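Local coordinates for protein chitinase (Thermococcus chitonophagus, PDB 5XSW) that probably hydrolyses chitin as an endochitinase, this chain being the C-terminal part of the longer protein, with glycan bound in its pocket, at residues 399-410 against 424-435. Sequence-based numbering, arbitrary orientation.
Sequences WDDIEYFFTVVR and WNAMMRDVKRAY
An antiparallel helical hairpin brings 399-410 against 424-435, with a tryptophan at each end of the seam and the axes 11.0 Å apart at 153°. Trp399 is a knob among Met428, Val431, Lys432 and Tyr435. With CG anti to the backbone N (chi1 174°), its indole reaches across to the second helix, where Lys432 CB lies over one face, 3.5 Å from Trp399 CH2. The extended lysine chain continues across that face at about a right angle, ending in an off-centre cation-pi contact of NZ with the five-membered ring. Val431 CG1 meets the indole edge in plane, 3.9 Å from Trp399 CZ3, and Trp399 CB sits over the Tyr435 ring. Mid-seam, Phe406 is the other knob, set among Trp424, Met427, Met428 and Val431; Met428 SD stands oblique to the Phe406 ring, 4.5 Å from its centroid, a Met-aromatic contact. Trp424 is sandwiched: Met427 CE covers the centre of one face, while Arg410 CD presses on the other, 3.4 Å from Trp424 CE2, and the Arg410 guanidinium stacks flat on that same face, planes at 19°, in an off-centre cation-pi contact. Phe406 O meets the Trp424 edge, 3.3 Å from Trp424 CZ2. A leucine in place of Trp424 would probably deprive the Arg410 guanidinium of its flat support, leaving it freer to swing, and open a gap beside Phe406. The contact centre is about 22 Å from the chain centre: helix 449-461 packs against both helices, Ala460 touching Phe406 and Val431, while helices 186-199 and 288-311 pack against Phe405.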
loop_
_atom_site.group_PDB
_atom_site.type_symbol
_atom_site.label_atom_id
_atom_site.label_comp_id
_atom_site.label_asym_id
_atom_site.label_seq_id
_atom_site.Cartn_x
_atom_site.Cartn_y
_atom_site.Cartn_z
ATOM N N TRP A 399 19.894 0.903 32.324
ATOM C CA TRP A 399 20.557 1.676 31.283
ATOM C C TRP A 399 20.636 0.868 29.973
ATOM O O TRP A 399 20.434 1.413 28.888
ATOM C CB TRP A 399 21.998 2.152 31.672
ATOM C CG TRP A 399 22.625 2.806 30.456
ATOM C CD1 TRP A 399 23.734 2.388 29.744
ATOM C CD2 TRP A 399 22.107 3.946 29.751
ATOM N NE1 TRP A 399 23.937 3.221 28.655
ATOM C CE2 TRP A 399 22.955 4.186 28.655
ATOM C CE3 TRP A 399 21.018 4.801 29.967
ATOM C CZ2 TRP A 399 22.739 5.213 27.783
ATOM C CZ3 TRP A 399 20.799 5.808 29.092
ATOM C CH2 TRP A 399 21.651 6.023 28.014
ATOM N N ASP A 400 20.991 -0.413 30.064
ATOM C CA ASP A 400 21.034 -1.279 28.886
ATOM C C ASP A 400 19.669 -1.275 28.115
ATOM O O ASP A 400 19.668 -1.261 26.901
ATOM C CB ASP A 400 21.378 -2.715 29.288
ATOM C CG ASP A 400 22.899 -2.902 29.570
ATOM O OD1 ASP A 400 23.699 -2.005 29.251
ATOM O OD2 ASP A 400 23.283 -3.966 30.042
ATOM N N ASP A 401 18.566 -1.311 28.846
ATOM C CA ASP A 401 17.214 -1.204 28.230
ATOM C C ASP A 401 17.041 0.070 27.404
ATOM O O ASP A 401 16.522 0.035 26.269
ATOM C CB ASP A 401 16.128 -1.213 29.306
ATOM C CG ASP A 401 16.027 -2.527 30.042
ATOM O OD1 ASP A 401 16.461 -3.575 29.501
ATOM O OD2 ASP A 401 15.497 -2.512 31.158
ATOM N N ILE A 402 17.457 1.207 27.983
ATOM C CA ILE A 402 17.307 2.520 27.355
ATOM C C ILE A 402 18.208 2.627 26.145
ATOM O O ILE A 402 17.813 3.086 25.067
ATOM C CB ILE A 402 17.649 3.682 28.355
ATOM C CG1 ILE A 402 16.762 3.609 29.597
ATOM C CG2 ILE A 402 17.521 5.043 27.689
ATOM C CD1 ILE A 402 15.322 3.796 29.379
ATOM N N GLU A 403 19.442 2.165 26.318
ATOM C CA GLU A 403 20.388 2.189 25.232
ATOM C C GLU A 403 19.901 1.367 24.041
ATOM O O GLU A 403 20.056 1.749 22.873
ATOM C CB GLU A 403 21.751 1.644 25.741
ATOM C CG GLU A 403 22.714 1.389 24.602
ATOM C CD GLU A 403 23.253 2.666 23.956
ATOM O OE1 GLU A 403 23.355 3.690 24.668
ATOM O OE2 GLU A 403 23.583 2.650 22.733
ATOM N N TYR A 404 19.403 0.186 24.356
ATOM C CA TYR A 404 18.884 -0.726 23.335
ATOM C C TYR A 404 17.716 -0.047 22.579
ATOM O O TYR A 404 17.666 0.028 21.337
ATOM C CB TYR A 404 18.420 -2.021 24.028
ATOM C CG TYR A 404 17.624 -2.902 23.085
ATOM C CD1 TYR A 404 18.180 -3.378 21.897
ATOM C CD2 TYR A 404 16.309 -3.229 23.375
ATOM C CE1 TYR A 404 17.415 -4.175 21.023
ATOM C CE2 TYR A 404 15.565 -4.018 22.532
ATOM C CZ TYR A 404 16.115 -4.484 21.367
ATOM O OH TYR A 404 15.293 -5.256 20.555
ATOM N N PHE A 405 16.782 0.474 23.358
ATOM C CA PHE A 405 15.635 1.187 22.783
ATOM C C PHE A 405 16.074 2.250 21.783
ATOM O O PHE A 405 15.622 2.250 20.625
ATOM C CB PHE A 405 14.782 1.796 23.889
ATOM C CG PHE A 405 13.597 2.556 23.344
ATOM C CD1 PHE A 405 12.469 1.864 22.890
ATOM C CD2 PHE A 405 13.632 3.946 23.227
ATOM C CE1 PHE A 405 11.385 2.555 22.335
ATOM C CE2 PHE A 405 12.537 4.639 22.675
ATOM C CZ PHE A 405 11.418 3.933 22.254
ATOM N N PHE A 406 17.029 3.117 22.142
ATOM C CA PHE A 406 17.395 4.160 21.197
ATOM C C PHE A 406 18.249 3.686 20.011
ATOM O O PHE A 406 18.148 4.263 18.954
ATOM C CB PHE A 406 18.109 5.335 21.904
ATOM C CG PHE A 406 17.174 6.193 22.681
ATOM C CD1 PHE A 406 16.386 7.129 22.033
ATOM C CD2 PHE A 406 17.023 6.028 24.051
ATOM C CE1 PHE A 406 15.468 7.930 22.736
ATOM C CE2 PHE A 406 16.093 6.833 24.763
ATOM C CZ PHE A 406 15.309 7.768 24.093
ATOM N N THR A 407 19.076 2.649 20.196
ATOM C CA THR A 407 19.731 1.974 19.061
ATOM C C THR A 407 18.714 1.484 18.022
ATOM O O THR A 407 18.895 1.684 16.837
ATOM C CB THR A 407 20.561 0.752 19.565
ATOM O OG1 THR A 407 21.479 1.206 20.565
ATOM C CG2 THR A 407 21.341 0.103 18.459
ATOM N N VAL A 408 17.671 0.810 18.475
ATOM C CA VAL A 408 16.637 0.348 17.532
ATOM C C VAL A 408 15.962 1.549 16.868
ATOM O O VAL A 408 15.761 1.610 15.618
ATOM C CB VAL A 408 15.599 -0.530 18.257
ATOM C CG1 VAL A 408 14.453 -0.904 17.239
ATOM C CG2 VAL A 408 16.317 -1.835 18.825
ATOM N N VAL A 409 15.632 2.568 17.665
ATOM C CA VAL A 409 15.007 3.739 17.035
ATOM C C VAL A 409 15.926 4.305 15.942
ATOM O O VAL A 409 15.507 4.647 14.834
ATOM C CB VAL A 409 14.664 4.825 18.080
ATOM C CG1 VAL A 409 14.204 6.103 17.358
ATOM C CG2 VAL A 409 13.509 4.300 18.976
ATOM N N ARG A 410 17.208 4.394 16.250
ATOM C CA ARG A 410 18.143 4.935 15.244
ATOM C C ARG A 410 18.265 4.050 14.003
ATOM O O ARG A 410 18.426 4.559 12.878
ATOM C CB ARG A 410 19.539 5.096 15.856
ATOM C CG ARG A 410 20.479 5.927 14.981
ATOM C CD ARG A 410 21.734 6.276 15.748
ATOM N NE ARG A 410 22.629 7.136 14.969
ATOM C CZ ARG A 410 23.919 7.320 15.258
ATOM N NH1 ARG A 410 24.461 6.709 16.314
ATOM N NH2 ARG A 410 24.664 8.112 14.490
ATOM N N TRP A 424 23.307 12.899 17.500
ATOM C CA TRP A 424 22.812 11.676 18.152
ATOM C C TRP A 424 23.637 11.372 19.407
ATOM O O TRP A 424 23.100 11.019 20.467
ATOM C CB TRP A 424 22.828 10.475 17.188
ATOM C CG TRP A 424 22.069 9.343 17.777
ATOM C CD1 TRP A 424 22.560 8.357 18.594
ATOM C CD2 TRP A 424 20.655 9.109 17.671
ATOM N NE1 TRP A 424 21.539 7.505 18.964
ATOM C CE2 TRP A 424 20.364 7.948 18.416
ATOM C CE3 TRP A 424 19.615 9.737 16.977
ATOM C CZ2 TRP A 424 19.068 7.421 18.509
ATOM C CZ3 TRP A 424 18.328 9.203 17.068
ATOM C CH2 TRP A 424 18.071 8.064 17.838
ATOM N N ASN A 425 24.959 11.515 19.297
ATOM C CA ASN A 425 25.838 11.290 20.453
ATOM C C ASN A 425 25.575 12.274 21.551
ATOM O O ASN A 425 25.513 11.896 22.719
ATOM C CB ASN A 425 27.317 11.380 20.034
ATOM C CG ASN A 425 27.716 10.244 19.141
ATOM O OD1 ASN A 425 27.113 9.170 19.185
ATOM N ND2 ASN A 425 28.723 10.468 18.309
ATOM N N ALA A 426 25.399 13.550 21.192
ATOM C CA ALA A 426 25.050 14.546 22.218
ATOM C C ALA A 426 23.717 14.214 22.887
ATOM O O ALA A 426 23.542 14.355 24.119
ATOM C CB ALA A 426 24.999 15.952 21.612
ATOM N N MET A 427 22.758 13.781 22.070
ATOM C CA MET A 427 21.455 13.370 22.609
ATOM C C MET A 427 21.621 12.227 23.624
ATOM O O MET A 427 21.084 12.262 24.747
ATOM C CB MET A 427 20.515 12.984 21.430
ATOM C CG MET A 427 19.070 12.651 21.875
ATOM S SD MET A 427 18.313 11.658 20.557
ATOM C CE MET A 427 18.992 10.088 20.988
ATOM N N MET A 428 22.382 11.206 23.251
ATOM C CA MET A 428 22.538 10.058 24.122
ATOM C C MET A 428 23.312 10.398 25.423
ATOM O O MET A 428 22.982 9.869 26.476
ATOM C CB MET A 428 23.223 8.917 23.335
ATOM C CG MET A 428 22.267 8.227 22.305
ATOM S SD MET A 428 20.638 7.743 23.003
ATOM C CE MET A 428 21.074 6.586 24.280
ATOM N N ARG A 429 24.300 11.313 25.378
ATOM C CA ARG A 429 24.888 11.825 26.657
ATOM C C ARG A 429 23.817 12.435 27.583
ATOM O O ARG A 429 23.736 12.109 28.778
ATOM C CB ARG A 429 26.001 12.868 26.374
ATOM C CG ARG A 429 27.292 12.236 25.825
ATOM C CD ARG A 429 28.498 13.203 25.831
ATOM N NE ARG A 429 28.338 14.310 24.882
ATOM C CZ ARG A 429 28.587 14.214 23.575
ATOM N NH1 ARG A 429 29.019 13.068 23.045
ATOM N NH2 ARG A 429 28.413 15.265 22.798
ATOM N N ASP A 430 22.961 13.311 27.030
ATOM C CA ASP A 430 21.855 13.869 27.816
ATOM C C ASP A 430 20.891 12.807 28.349
ATOM O O ASP A 430 20.463 12.858 29.502
ATOM C CB ASP A 430 21.053 14.862 26.978
ATOM C CG ASP A 430 21.741 16.223 26.833
ATOM O OD1 ASP A 430 22.827 16.467 27.454
ATOM O OD2 ASP A 430 21.165 17.059 26.098
ATOM N N VAL A 431 20.540 11.834 27.497
ATOM C CA VAL A 431 19.634 10.752 27.936
ATOM C C VAL A 431 20.259 9.961 29.069
ATOM O O VAL A 431 19.621 9.633 30.086
ATOM C CB VAL A 431 19.308 9.794 26.730
ATOM C CG1 VAL A 431 18.686 8.464 27.216
ATOM C CG2 VAL A 431 18.406 10.529 25.692
ATOM N N LYS A 432 21.539 9.617 28.901
ATOM C CA LYS A 432 22.213 8.871 29.996
ATOM C C LYS A 432 22.305 9.675 31.294
ATOM O O LYS A 432 22.069 9.151 32.424
ATOM C CB LYS A 432 23.630 8.438 29.572
ATOM C CG LYS A 432 24.294 7.590 30.685
ATOM C CD LYS A 432 25.439 6.791 30.187
ATOM C CE LYS A 432 25.849 5.746 31.245
ATOM N NZ LYS A 432 26.848 4.830 30.598
ATOM N N ARG A 433 22.636 10.963 31.149
ATOM C CA ARG A 433 22.663 11.827 32.353
ATOM C C ARG A 433 21.304 11.897 33.000
ATOM O O ARG A 433 21.170 11.797 34.233
ATOM C CB ARG A 433 23.156 13.252 32.017
ATOM C CG ARG A 433 23.243 14.147 33.272
ATOM C CD ARG A 433 23.849 15.518 32.975
ATOM N NE ARG A 433 23.790 16.418 34.141
ATOM C CZ ARG A 433 24.738 16.502 35.077
ATOM N NH1 ARG A 433 25.829 15.746 34.995
ATOM N NH2 ARG A 433 24.599 17.351 36.090
ATOM N N ALA A 434 20.248 12.031 32.180
ATOM C CA ALA A 434 18.911 12.065 32.781
ATOM C C ALA A 434 18.568 10.735 33.464
ATOM O O ALA A 434 17.966 10.675 34.554
ATOM C CB ALA A 434 17.826 12.434 31.661
ATOM N N TYR A 435 18.905 9.643 32.784
ATOM C CA TYR A 435 18.701 8.328 33.409
ATOM C C TYR A 435 19.411 8.247 34.824
ATOM O O TYR A 435 18.825 7.856 35.847
ATOM C CB TYR A 435 19.229 7.239 32.473
ATOM C CG TYR A 435 19.341 5.919 33.163
ATOM C CD1 TYR A 435 18.248 5.034 33.184
ATOM C CD2 TYR A 435 20.522 5.565 33.855
ATOM C CE1 TYR A 435 18.316 3.835 33.853
ATOM C CE2 TYR A 435 20.593 4.372 34.543
ATOM C CZ TYR A 435 19.494 3.512 34.536
ATOM O OH TYR A 435 19.553 2.309 35.196
#